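Local coordinates for similar to yteR (Bacilus subtilis) (Clostridium acetobutylicum, PDB 4WU0), which probably acts as a family 105 glycoside hydrolase, an unsaturated rhamnogalacturonan hydrolase that takes part in breaking down pectin, at residues 343-346 with 347-350. Residues are numbered along the deposited sequence; the frame is centred on the assembly and turned at random.
Sequences NEPK and GLGP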
loop_
_atom_site.group_PDB
_atom_site.type_symbol
_atom_site.label_atom_id
_atom_site.label_comp_id
_atom_site.label_asym_id
_atom_site.label_seq_id
_atom_site.Cartn_x
_atom_site.Cartn_y
_atom_site.Cartn_z
ATOM N N ASN A 343 10.889 3.803 -12.066
ATOM C CA ASN A 343 10.140 5.037 -11.871
ATOM C C ASN A 343 8.631 4.867 -11.992
ATOM O O ASN A 343 7.943 5.703 -12.548
ATOM C CB ASN A 343 10.679 6.143 -12.769
ATOM C CG ASN A 343 12.094 6.516 -12.410
ATOM O OD1 ASN A 343 12.547 6.236 -11.293
ATOM N ND2 ASN A 343 12.799 7.129 -13.336
ATOM N N GLU A 344 8.156 3.764 -11.434
ATOM C CA GLU A 344 6.746 3.435 -11.362
ATOM C C GLU A 344 6.204 3.849 -9.997
ATOM O O GLU A 344 6.749 3.469 -8.969
ATOM C CB GLU A 344 6.579 1.929 -11.602
ATOM C CG GLU A 344 5.321 1.281 -11.061
ATOM C CD GLU A 344 4.069 1.915 -11.577
ATOM O OE1 GLU A 344 4.043 2.326 -12.760
ATOM O OE2 GLU A 344 3.103 1.998 -10.785
ATOM N N PRO A 345 5.108 4.617 -9.988
ATOM C CA PRO A 345 4.519 5.085 -8.736
ATOM C C PRO A 345 4.239 4.041 -7.651
ATOM O O PRO A 345 4.320 4.384 -6.467
ATOM C CB PRO A 345 3.249 5.787 -9.213
ATOM C CG PRO A 345 3.651 6.362 -10.523
ATOM C CD PRO A 345 4.479 5.283 -11.148
ATOM N N LYS A 346 3.930 2.801 -8.016
ATOM C CA LYS A 346 3.715 1.768 -7.009
ATOM C C LYS A 346 4.982 1.523 -6.172
ATOM O O LYS A 346 4.889 1.104 -5.020
ATOM C CB LYS A 346 3.254 0.472 -7.656
ATOM C CG LYS A 346 1.875 0.539 -8.290
ATOM C CD LYS A 346 1.568 -0.730 -9.067
ATOM C CE LYS A 346 0.552 -0.505 -10.173
ATOM N NZ LYS A 346 1.193 0.012 -11.383
ATOM N N GLY A 347 6.150 1.823 -6.737
ATOM C CA GLY A 347 7.404 1.789 -5.989
ATOM C C GLY A 347 7.841 3.146 -5.446
ATOM O O GLY A 347 8.375 3.238 -4.343
ATOM N N LEU A 348 7.621 4.203 -6.231
ATOM C CA LEU A 348 8.084 5.533 -5.842
ATOM C C LEU A 348 7.456 5.998 -4.540
ATOM O O LEU A 348 8.123 6.558 -3.682
ATOM C CB LEU A 348 7.784 6.564 -6.939
ATOM C CG LEU A 348 8.530 6.387 -8.251
ATOM C CD1 LEU A 348 7.900 7.212 -9.364
ATOM C CD2 LEU A 348 9.972 6.768 -8.107
ATOM N N GLY A 349 6.158 5.828 -4.409
ATOM C CA GLY A 349 5.479 6.265 -3.198
ATOM C C GLY A 349 6.030 5.624 -1.944
ATOM O O GLY A 349 6.393 6.312 -0.994
ATOM N N PRO A 350 6.075 4.283 -1.915
ATOM C CA PRO A 350 6.636 3.610 -0.740
ATOM C C PRO A 350 8.083 3.987 -0.483
ATOM O O PRO A 350 8.485 4.088 0.671
ATOM C CB PRO A 350 6.499 2.121 -1.101
ATOM C CG PRO A 350 5.271 2.097 -1.966
ATOM C CD PRO A 350 5.347 3.341 -2.792
#
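Leu348 lays its isobutyl group back over the backbone that enters helix 345-360, with CD1 3.5 Å from Asn343 O and CG the same distance from Glu344 O. CG stands beside the backbone N (chi1 -66°), which turns the branch toward the start of the helix; CD1 also lies 4.3 Å from Pro345 CD, an apolar contact with the proline ring. Farther out, Leu348 packs on Met8 and Ile12 of helix 4-14, where a branched apolar side chain fits.

Glu344 is the N-cap. Glu344 OE2 accepts from Lys346 N at 3.0 Å, the capping bond. It also forms a salt bridge with Lys346 NZ, the two donors arriving from opposite faces of the carboxylate plane. The long lysine chain bends at its last torsion (chi4 83°) to bring the ammonium back, and NZ also donates to Tyr318 O. Glu344 O is shared as well, taking Gly347 N at 2.8 Å from one face and Leu348 N from the other. Proline suits position 345 because the first turn of a helix asks for no N-H there.

The second proline, Pro350, has no N-H to return to Lys346 O; its CD instead sits 3.2 Å from that oxygen, and the helix kinks. Asn343, in a left-handed backbone conformation, turns its amide to Leu313 N and Asn312 OD1, tying the helix start to strand 311-317. A buried carboxylate held by a lysine and a backbone N-H at a helix N-terminus is probably stabilised in its charged form.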